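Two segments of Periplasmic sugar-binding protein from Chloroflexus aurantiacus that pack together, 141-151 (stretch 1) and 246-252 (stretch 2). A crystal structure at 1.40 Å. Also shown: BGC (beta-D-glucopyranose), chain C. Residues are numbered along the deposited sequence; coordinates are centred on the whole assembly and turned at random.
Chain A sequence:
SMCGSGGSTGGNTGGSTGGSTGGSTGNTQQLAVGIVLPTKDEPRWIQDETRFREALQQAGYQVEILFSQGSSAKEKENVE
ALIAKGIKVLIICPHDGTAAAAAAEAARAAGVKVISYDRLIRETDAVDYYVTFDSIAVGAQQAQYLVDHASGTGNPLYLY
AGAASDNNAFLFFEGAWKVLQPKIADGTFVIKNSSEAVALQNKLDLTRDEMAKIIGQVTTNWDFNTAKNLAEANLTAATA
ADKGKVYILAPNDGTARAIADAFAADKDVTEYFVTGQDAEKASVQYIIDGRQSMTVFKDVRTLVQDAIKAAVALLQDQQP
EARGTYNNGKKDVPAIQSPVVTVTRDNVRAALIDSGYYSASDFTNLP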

# COMPACT_ATOMS: atom_id res chain seq x y z
N GLN A 141 7.87 1.61 9.33
CA GLN A 141 7.54 2.91 9.86
C GLN A 141 6.23 2.91 10.63
O GLN A 141 6.08 3.56 11.66
CB GLN A 141 7.50 3.96 8.77
CG GLN A 141 8.88 4.36 8.30
CD GLN A 141 8.83 5.46 7.24
OE1 GLN A 141 7.91 6.25 7.22
NE2 GLN A 141 9.83 5.52 6.41
N GLN A 142 5.25 2.17 10.12
CA GLN A 142 4.00 2.04 10.84
C GLN A 142 4.25 1.44 12.23
O GLN A 142 3.81 1.96 13.26
CB GLN A 142 3.01 1.19 10.04
CG GLN A 142 2.52 1.86 8.78
CD GLN A 142 1.71 0.96 7.93
OE1 GLN A 142 1.88 -0.25 7.96
NE2 GLN A 142 0.82 1.53 7.14
N ALA A 143 4.93 0.30 12.24
CA ALA A 143 5.21 -0.36 13.51
C ALA A 143 6.07 0.48 14.45
O ALA A 143 5.84 0.51 15.67
CB ALA A 143 5.85 -1.70 13.27
N GLN A 144 7.08 1.13 13.89
CA GLN A 144 8.01 1.92 14.69
C GLN A 144 7.28 3.07 15.40
O GLN A 144 7.56 3.35 16.55
CB GLN A 144 9.18 2.43 13.83
CG GLN A 144 10.31 3.00 14.66
CD GLN A 144 10.98 1.93 15.49
OE1 GLN A 144 11.46 0.93 14.96
NE2 GLN A 144 10.98 2.10 16.81
N TYR A 145 6.30 3.67 14.73
CA TYR A 145 5.48 4.71 15.34
C TYR A 145 4.77 4.16 16.59
O TYR A 145 4.79 4.78 17.65
CB TYR A 145 4.45 5.30 14.35
CG TYR A 145 3.63 6.37 15.03
CD1 TYR A 145 2.49 6.02 15.76
CD2 TYR A 145 4.02 7.70 14.98
CE1 TYR A 145 1.75 6.98 16.42
CE2 TYR A 145 3.28 8.67 15.64
CZ TYR A 145 2.16 8.31 16.35
OH TYR A 145 1.44 9.26 17.01
N LEU A 146 4.22 2.96 16.48
CA LEU A 146 3.52 2.34 17.60
C LEU A 146 4.49 2.08 18.74
O LEU A 146 4.22 2.42 19.91
CB LEU A 146 2.83 1.06 17.18
CG LEU A 146 1.70 1.27 16.16
CD1 LEU A 146 1.15 -0.07 15.72
CD2 LEU A 146 0.52 2.13 16.64
N VAL A 147 5.62 1.48 18.40
CA VAL A 147 6.66 1.18 19.39
C VAL A 147 7.12 2.46 20.12
O VAL A 147 7.24 2.48 21.36
CB VAL A 147 7.87 0.48 18.73
CG1 VAL A 147 8.99 0.30 19.74
CG2 VAL A 147 7.48 -0.90 18.19
N ASP A 148 7.31 3.53 19.35
CA ASP A 148 7.85 4.76 19.90
C ASP A 148 6.89 5.43 20.86
O ASP A 148 7.31 6.26 21.68
CB ASP A 148 8.22 5.74 18.78
CG ASP A 148 9.48 5.33 18.00
OD1 ASP A 148 10.20 4.39 18.40
OD2 ASP A 148 9.75 5.95 16.95
N HIS A 149 5.62 5.07 20.76
CA HIS A 149 4.58 5.60 21.65
C HIS A 149 4.07 4.64 22.71
O HIS A 149 3.06 4.93 23.35
CB HIS A 149 3.43 6.14 20.83
CG HIS A 149 3.80 7.36 20.09
ND1 HIS A 149 4.48 7.34 18.89
CD2 HIS A 149 3.70 8.66 20.44
CE1 HIS A 149 4.75 8.58 18.52
NE2 HIS A 149 4.27 9.40 19.44
N ALA A 150 4.76 3.52 22.91
CA ALA A 150 4.36 2.54 23.93
C ALA A 150 5.45 2.47 24.97
O ALA A 150 6.64 2.53 24.61
CB ALA A 150 4.18 1.17 23.30
N SER A 151 5.03 2.34 26.23
CA SER A 151 5.96 2.04 27.33
C SER A 151 5.37 1.02 28.25
O SER A 151 4.17 0.73 28.21
CB SER A 151 6.34 3.28 28.13
OG SER A 151 5.21 4.09 28.37
N VAL A 246 -4.44 1.70 23.62
CA VAL A 246 -4.24 0.62 22.68
C VAL A 246 -3.50 1.09 21.45
O VAL A 246 -3.44 2.27 21.15
CB VAL A 246 -5.57 -0.06 22.28
CG1 VAL A 246 -6.38 -0.44 23.52
CG2 VAL A 246 -6.40 0.82 21.35
N TYR A 247 -2.93 0.11 20.76
CA TYR A 247 -2.02 0.31 19.63
C TYR A 247 -2.58 -0.47 18.45
O TYR A 247 -2.86 -1.67 18.57
CB TYR A 247 -0.62 -0.15 20.06
CG TYR A 247 -0.13 0.75 21.13
CD1 TYR A 247 -0.49 0.54 22.47
CD2 TYR A 247 0.62 1.87 20.82
CE1 TYR A 247 -0.10 1.43 23.46
CE2 TYR A 247 1.03 2.76 21.82
CZ TYR A 247 0.66 2.52 23.13
OH TYR A 247 1.06 3.40 24.11
N ILE A 248 -2.75 0.21 17.31
CA ILE A 248 -3.45 -0.35 16.17
C ILE A 248 -2.59 -0.22 14.91
O ILE A 248 -2.24 0.89 14.49
CB ILE A 248 -4.77 0.37 15.90
CG1 ILE A 248 -5.68 0.35 17.15
CG2 ILE A 248 -5.48 -0.24 14.68
CD1 ILE A 248 -6.81 1.35 17.11
N LEU A 249 -2.21 -1.37 14.36
CA LEU A 249 -1.48 -1.43 13.08
C LEU A 249 -2.53 -1.46 11.97
O LEU A 249 -2.99 -2.53 11.60
CB LEU A 249 -0.60 -2.68 13.00
CG LEU A 249 0.21 -2.74 11.68
CD1 LEU A 249 1.36 -1.73 11.68
CD2 LEU A 249 0.72 -4.15 11.48
N ALA A 250 -2.95 -0.29 11.51
CA ALA A 250 -3.91 -0.23 10.38
C ALA A 250 -3.08 -0.07 9.12
O ALA A 250 -2.14 0.73 9.08
CB ALA A 250 -4.88 0.94 10.55
N PRO A 251 -3.43 -0.82 8.03
CA PRO A 251 -2.47 -0.91 6.92
C PRO A 251 -2.52 0.24 5.93
O PRO A 251 -1.54 0.51 5.26
CB PRO A 251 -2.85 -2.24 6.26
CG PRO A 251 -4.31 -2.40 6.56
CD PRO A 251 -4.48 -1.85 7.95
N ASN A 252 -3.66 0.94 5.82
CA ASN A 252 -3.69 2.14 4.98
C ASN A 252 -4.67 3.15 5.54
O ASN A 252 -5.30 2.89 6.55
CB ASN A 252 -3.96 1.83 3.50
CG ASN A 252 -5.41 1.54 3.18
OD1 ASN A 252 -6.26 1.34 4.07
ND2 ASN A 252 -5.72 1.46 1.89
C2 BGC C . -0.89 0.28 -2.28
C3 BGC C . -1.40 1.15 -1.14
C4 BGC C . -2.93 1.10 -1.13
C5 BGC C . -3.44 -0.34 -1.12
C6 BGC C . -4.94 -0.45 -1.27
C1 BGC C . -1.42 -1.11 -1.96
O1 BGC C . -0.86 -2.10 -2.77
O2 BGC C . 0.54 0.32 -2.29
O3 BGC C . -0.93 2.48 -1.36
O4 BGC C . -3.39 1.71 0.10
O5 BGC C . -2.84 -1.08 -2.16
O6 BGC C . -5.42 0.32 -2.37
O HOH W 1 2.13 2.53 26.58

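The two segments pack as a helix laid along a strand. Helix 141-148 and strand 246-249 run almost exactly antiparallel, with 175° between their N-to-C directions and a closest approach of 8.8 Å between their axes. L146 lies nearest Y247 (CA to CA 6.2 Å) and A143 nearest L249 (CA to CA 6.8 Å), so advancing along the helix means moving back along the strand. The contact buries 411 Å² in all, with Y247 and L146 the largest contributors.

Apolar packing occupies the middle of the contact. L146 points its CA-to-CB bond toward the strand, and its m,t rotamer spreads the two methyl groups over consecutive strand residues. CD2 of L146 lies 4.2 Å from CD2 of Y247 and 3.7 Å from the carbonyl O of I248, whereas CD1 of L146 lies 4.2 Å from CB of L249. The CA-to-CB bond of I248 points away from the helix, the reverse of Y247 before it, and I248 meets L146 through its backbone O. L249 starts out sideways, but its t,p rotamer brings the end of the side chain nearer the helix: its CD1 comes within 3.7 Å of CB of Q142 and 4.1 Å of the backbone N of A143.

The aromatic contacts centre on Y247, whose ring extends as far as H149 and A150. The methyl group of A150 sits over one face of this ring, with CB 4.1 Å from the ring centroid and 26° off the normal, a CH-pi arrangement in which CB is 3.8 Å from CZ of Y247. The carbonyl O of H149 lies instead at the ring edge, near its plane, where the phenol group can reach it.

Two direct hydrogen bonds join the segments, each from a side chain to a backbone carbonyl. Y247 OH donates to O of H149 at 2.6 Å, a short bond that ties the strand to the backbone of H149. The CA-to-CB bond of H149 points sideways and its ring leads off from the strand; its ND1 donates to O of Y145 at 2.9 Å. Toward the other end of the contact, the extended side chain of Q142 carries NE2 to 3.2 Å from O of P251, with an N-H...O angle of 156°. This bond lies beyond the strand proper, so polar contacts flank the leucine packing at both ends.

A water extends the polar network at Y247. Water 1 donates to OH of Y247 at 2.8 Å and accepts from the backbone N of S151 at 2.9 Å, so the phenol oxygen serves as both donor and acceptor.

N252, just past P251, makes no contact with the helix and points away from it. Its ND2 donates to O4 of the bound glucose at 2.9 Å and 168°, in keeping with a sugar-binding protein, while its side chain also caps a backbone N just past the segment.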